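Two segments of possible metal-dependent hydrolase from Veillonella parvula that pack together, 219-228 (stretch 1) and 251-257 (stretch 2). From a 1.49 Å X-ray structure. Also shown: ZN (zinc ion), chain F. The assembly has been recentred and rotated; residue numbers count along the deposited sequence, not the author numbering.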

ATOM      1  N   GLU A 219      11.069   7.559 -21.489  1.00 18.83           N
ATOM      2  CA  GLU A 219      11.361   8.977 -21.651  1.00 18.90           C
ATOM      3  C   GLU A 219      11.696   9.684 -20.341  1.00 19.22           C
ATOM      4  O   GLU A 219      12.023  10.866 -20.342  1.00 23.58           O
ATOM      5  CB  GLU A 219      10.197   9.691 -22.342  1.00 24.45           C
ATOM      6  CG  GLU A 219      10.001   9.234 -23.780  1.00 28.23           C
ATOM      7  CD  GLU A 219       8.541   9.204 -24.188  1.00 48.20           C
ATOM      8  OE1 GLU A 219       8.071   8.127 -24.617  1.00 55.06           O
ATOM      9  OE2 GLU A 219       7.865  10.251 -24.081  1.00 51.74           O
ATOM     10  N   ALA A 220      11.614   8.959 -19.230  1.00 16.34           N
ATOM     11  CA  ALA A 220      11.870   9.564 -17.927  1.00 17.87           C
ATOM     12  C   ALA A 220      13.362   9.726 -17.680  1.00 16.25           C
ATOM     13  O   ALA A 220      14.180   8.943 -18.175  1.00 17.88           O
ATOM     14  CB  ALA A 220      11.233   8.734 -16.811  1.00 19.35           C
ATOM     15  N   LYS A 221      13.701  10.755 -16.920  1.00 19.16           N
ATOM     16  CA  LYS A 221      15.057  10.927 -16.424  1.00 19.81           C
ATOM     17  C   LYS A 221      15.135  10.175 -15.105  1.00 16.88           C
ATOM     18  O   LYS A 221      14.484  10.552 -14.128  1.00 19.32           O
ATOM     19  CB  LYS A 221      15.358  12.403 -16.201  1.00 25.39           C
ATOM     20  CG  LYS A 221      16.769  12.670 -15.729  1.00 33.60           C
ATOM     21  CD  LYS A 221      17.425  13.758 -16.565  1.00 48.60           C
ATOM     22  CE  LYS A 221      16.682  15.074 -16.445  1.00 47.76           C
ATOM     23  NZ  LYS A 221      17.132  16.050 -17.470  1.00 51.47           N
ATOM     24  N   ILE A 222      15.895   9.091 -15.082  1.00 15.65           N
ATOM     25  CA  ILE A 222      16.053   8.315 -13.869  1.00 14.46           C
ATOM     26  C   ILE A 222      17.288   8.780 -13.100  1.00 18.37           C
ATOM     27  O   ILE A 222      18.330   9.054 -13.696  1.00 17.49           O
ATOM     28  CB  ILE A 222      16.133   6.827 -14.206  1.00 15.93           C
ATOM     29  CG1 ILE A 222      14.784   6.390 -14.791  1.00 19.60           C
ATOM     30  CG2 ILE A 222      16.510   6.030 -12.982  1.00 16.94           C
ATOM     31  CD1 ILE A 222      14.847   5.174 -15.680  1.00 23.96           C
ATOM     32  N   ILE A 223      17.154   8.895 -11.782  1.00 15.37           N
ATOM     33  CA  ILE A 223      18.258   9.324 -10.931  1.00 15.25           C
ATOM     34  C   ILE A 223      18.422   8.278  -9.843  1.00 14.83           C
ATOM     35  O   ILE A 223      17.510   8.083  -9.036  1.00 15.92           O
ATOM     36  CB  ILE A 223      17.971  10.711 -10.294  1.00 14.45           C
ATOM     37  CG1 ILE A 223      17.769  11.758 -11.394  1.00 17.95           C
ATOM     38  CG2 ILE A 223      19.118  11.125  -9.373  1.00 16.96           C
ATOM     39  CD1 ILE A 223      17.348  13.153 -10.890  1.00 17.46           C
ATOM     40  N   ALA A 224      19.566   7.591  -9.833  1.00 13.81           N
ATOM     41  CA  ALA A 224      19.823   6.523  -8.872  1.00 13.83           C
ATOM     42  C   ALA A 224      20.639   7.014  -7.682  1.00 16.03           C
ATOM     43  O   ALA A 224      21.725   7.587  -7.854  1.00 16.55           O
ATOM     44  CB  ALA A 224      20.530   5.348  -9.557  1.00 14.49           C
ATOM     45  N   VAL A 225      20.115   6.780  -6.484  1.00 14.59           N
ATOM     46  CA  VAL A 225      20.744   7.244  -5.249  1.00 14.59           C
ATOM     47  C   VAL A 225      20.717   6.158  -4.164  1.00 14.88           C
ATOM     48  O   VAL A 225      20.505   4.983  -4.476  1.00 14.74           O
ATOM     49  CB  VAL A 225      20.088   8.555  -4.739  1.00 11.71           C
ATOM     50  CG1 VAL A 225      20.239   9.661  -5.787  1.00 16.30           C
ATOM     51  CG2 VAL A 225      18.616   8.336  -4.396  1.00 15.34           C
ATOM     52  N   HIS A 226      20.933   6.545  -2.906  1.00 15.53           N
ATOM     53  CA  HIS A 226      20.941   5.615  -1.767  1.00 13.36           C
ATOM     54  C   HIS A 226      22.135   4.655  -1.832  1.00 13.17           C
ATOM     55  O   HIS A 226      22.027   3.474  -1.506  1.00 15.41           O
ATOM     56  CB  HIS A 226      19.600   4.851  -1.666  1.00 14.07           C
ATOM     57  CG  HIS A 226      19.277   4.357  -0.285  1.00 14.03           C
ATOM     58  ND1 HIS A 226      20.086   3.476   0.399  1.00 15.54           N
ATOM     59  CD2 HIS A 226      18.221   4.603   0.531  1.00 14.99           C
ATOM     60  CE1 HIS A 226      19.554   3.211   1.579  1.00 18.37           C
ATOM     61  NE2 HIS A 226      18.420   3.881   1.684  1.00 16.39           N
HETATM   62  N   MSE A 227      23.294   5.184  -2.220  1.00 13.44           N
HETATM   63  CA  MSE A 227      24.484   4.355  -2.369  1.00 14.70           C
HETATM   64  C   MSE A 227      25.721   4.920  -1.677  1.00 15.18           C
HETATM   65  O   MSE A 227      25.780   6.108  -1.342  1.00 16.88           O
HETATM   66  CB  MSE A 227      24.786   4.143  -3.853  1.00 15.37           C
HETATM   67  CG  MSE A 227      23.738   3.261  -4.524  1.00 14.20           C
HETATM   68 SE   MSE A 227      23.936   3.061  -6.451  0.72 15.99          SE
HETATM   69  CE  MSE A 227      23.207   4.780  -6.989  1.00 19.18           C
ATOM     70  N   ASP A 228      26.689   4.029  -1.474  1.00 14.16           N
ATOM     71  CA  ASP A 228      28.031   4.388  -1.022  1.00 14.55           C
ATOM     72  C   ASP A 228      28.020   5.167   0.298  1.00 16.53           C
ATOM     73  O   ASP A 228      28.898   6.008   0.526  1.00 18.62           O
ATOM     74  CB  ASP A 228      28.761   5.208  -2.095  1.00 16.46           C
ATOM     75  CG  ASP A 228      28.900   4.479  -3.435  1.00 19.04           C
ATOM     76  OD1 ASP A 228      28.565   3.292  -3.530  1.00 20.55           O
ATOM     77  OD2 ASP A 228      29.356   5.125  -4.405  1.00 25.30           O
TER
HETATM   78 ZN    ZN F 302      17.094   3.553   3.490  0.71 16.48          ZN
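Stretch 2 251-257: SHVAVPE

Stretch 2 lies beside stretch 1 as a short parallel strand against a longer one. Residues 221-225 are extended, 253-254 form the partner strand, and the flanking residues of both stretches are loop or turn. Measured end to end over the touching parts, the two chains run in the same general direction, 35° apart. The register is simple: Ile222 pairs with Val253 and Ile223 with Ala254, their CA atoms 4.7 and 4.8 Å apart. Beyond these bridges the spacing opens, to 5.7 Å between CA of Lys221 and CA of His252 and to 5.2 Å between CA of Ala224 and CA of Val255.

Backbone hydrogen bonds fix this register. Ile222 N donates to His252 O at 2.9 Å, and Ile222 O accepts from Ala254 N at 2.8 Å, so one residue of stretch 1 straddles Val253 in the way typical of parallel sheets. Ala254 then does the same around Ile223: its O accepts from Ala224 N at 2.9 Å. The last two bonds are almost linear, while the first is more bent, at 157°, where His252 still lies outside the strand. Two CA-H...O contacts fill in the ladder, Val253 CA to Ile222 O at 3.5 Å and Ile223 CA to Ala254 O at 3.6 Å.

Because bridged residues in a parallel pair share a face, the side chains sort themselves. On one face Ile222 CG2 meets Val253 CG1 at 4.2 Å, and Ala224 CB approaches the same CG1 of Val253 at 4.4 Å. On the other, Ile223 CG1 lies 4.5 Å from Ala254 CB, a looser contact, while Ile223 CG2 packs more closely on Pro256 CD at 3.8 Å. Val225 CG1 adds a contact to Pro256 CG at 4.1 Å, so the proline ring serves two beta-branched neighbours. Further along, the selenomethionine at Met227 brings its CE to 4.1 Å from Val255 CG1.

Past the ladder, Pro256 has no amide hydrogen to offer Ala224 O; its CD sits 3.5 Å from that oxygen instead. Water takes over the polar work: water 2 donates to Ala224 O and to Pro256 O, each at 2.8 Å. At the other end, water 1 donates to Ala220 O at 2.8 Å and lies 2.8 Å from His252 ND1, linking a loop carbonyl to the imidazole. The rule to read here is economical: three direct backbone hydrogen bonds set the register, small and branched apolar side chains cover both faces, and a water bridges the chains at each end.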

ATOM      1  N   SER A 251      22.019   7.061 -21.126  1.00 17.59           N
ATOM      2  CA  SER A 251      21.296   8.295 -21.427  1.00 16.73           C
ATOM      3  C   SER A 251      20.021   8.427 -20.595  1.00 17.98           C
ATOM      4  O   SER A 251      19.457   9.521 -20.477  1.00 20.77           O
ATOM      5  CB  SER A 251      20.947   8.382 -22.912  1.00 23.21           C
ATOM      6  OG  SER A 251      22.115   8.522 -23.701  1.00 31.07           O
ATOM      7  N   HIS A 252      19.565   7.311 -20.030  1.00 17.01           N
ATOM      8  CA  HIS A 252      18.326   7.269 -19.253  1.00 18.35           C
ATOM      9  C   HIS A 252      18.550   7.400 -17.753  1.00 18.44           C
ATOM     10  O   HIS A 252      17.643   7.799 -17.029  1.00 16.27           O
ATOM     11  CB  HIS A 252      17.590   5.944 -19.489  1.00 15.06           C
ATOM     12  CG  HIS A 252      17.168   5.725 -20.902  1.00 16.46           C
ATOM     13  ND1 HIS A 252      15.866   5.892 -21.328  1.00 18.44           N
ATOM     14  CD2 HIS A 252      17.871   5.319 -21.987  1.00 19.86           C
ATOM     15  CE1 HIS A 252      15.791   5.610 -22.618  1.00 20.84           C
ATOM     16  NE2 HIS A 252      16.994   5.260 -23.042  1.00 23.04           N
ATOM     17  N   VAL A 253      19.740   7.025 -17.290  1.00 14.96           N
ATOM     18  CA  VAL A 253      20.000   6.872 -15.860  1.00 15.43           C
ATOM     19  C   VAL A 253      21.196   7.694 -15.396  1.00 18.51           C
ATOM     20  O   VAL A 253      22.328   7.473 -15.849  1.00 20.93           O
ATOM     21  CB  VAL A 253      20.288   5.403 -15.495  1.00 16.07           C
ATOM     22  CG1 VAL A 253      20.491   5.266 -13.979  1.00 17.59           C
ATOM     23  CG2 VAL A 253      19.147   4.501 -15.978  1.00 16.43           C
ATOM     24  N   ALA A 254      20.937   8.634 -14.488  1.00 15.50           N
ATOM     25  CA  ALA A 254      21.998   9.425 -13.870  1.00 17.41           C
ATOM     26  C   ALA A 254      22.394   8.794 -12.543  1.00 18.07           C
ATOM     27  O   ALA A 254      21.546   8.267 -11.813  1.00 16.96           O
ATOM     28  CB  ALA A 254      21.534  10.851 -13.653  1.00 17.22           C
ATOM     29  N   VAL A 255      23.684   8.846 -12.237  1.00 16.13           N
ATOM     30  CA  VAL A 255      24.203   8.390 -10.953  1.00 14.99           C
ATOM     31  C   VAL A 255      24.987   9.552 -10.351  1.00 18.56           C
ATOM     32  O   VAL A 255      26.209   9.628 -10.492  1.00 18.55           O
ATOM     33  CB  VAL A 255      25.120   7.162 -11.115  1.00 15.88           C
ATOM     34  CG1 VAL A 255      25.533   6.620  -9.757  1.00 16.82           C
ATOM     35  CG2 VAL A 255      24.420   6.080 -11.940  1.00 18.03           C
ATOM     36  N   PRO A 256      24.281  10.483  -9.698  1.00 16.70           N
ATOM     37  CA  PRO A 256      24.986  11.695  -9.257  1.00 16.92           C
ATOM     38  C   PRO A 256      25.954  11.440  -8.114  1.00 17.67           C
ATOM     39  O   PRO A 256      25.708  10.595  -7.256  1.00 16.63           O
ATOM     40  CB  PRO A 256      23.851  12.606  -8.781  1.00 15.48           C
ATOM     41  CG  PRO A 256      22.763  11.629  -8.359  1.00 15.45           C
ATOM     42  CD  PRO A 256      22.840  10.540  -9.404  1.00 16.82           C
ATOM     43  N   GLU A 257      27.056  12.185  -8.108  1.00 16.81           N
ATOM     44  CA  GLU A 257      27.945  12.190  -6.965  1.00 17.95           C
ATOM     45  C   GLU A 257      27.296  12.961  -5.820  1.00 16.17           C
ATOM     46  O   GLU A 257      26.381  13.761  -6.024  1.00 16.88           O
ATOM     47  CB  GLU A 257      29.267  12.863  -7.327  1.00 17.34           C
ATOM     48  CG  GLU A 257      30.027  12.179  -8.451  1.00 20.73           C
ATOM     49  CD  GLU A 257      30.509  10.791  -8.090  1.00 24.91           C
ATOM     50  OE1 GLU A 257      30.675  10.488  -6.896  1.00 28.17           O
ATOM     51  OE2 GLU A 257      30.723   9.982  -9.015  1.00 28.60           O
TER
HETATM   52  O   HOH W   1      14.190   6.247 -19.066  1.00 18.58           O
HETATM   53  O   HOH W   2      24.058   8.401  -6.609  1.00 16.97           O
HETATM   54  O   HOH W   3      16.466   2.796   5.573  1.00 22.04           O
HETATM   55  O   HOH W   4      17.773   1.089   3.300  1.00 16.97           O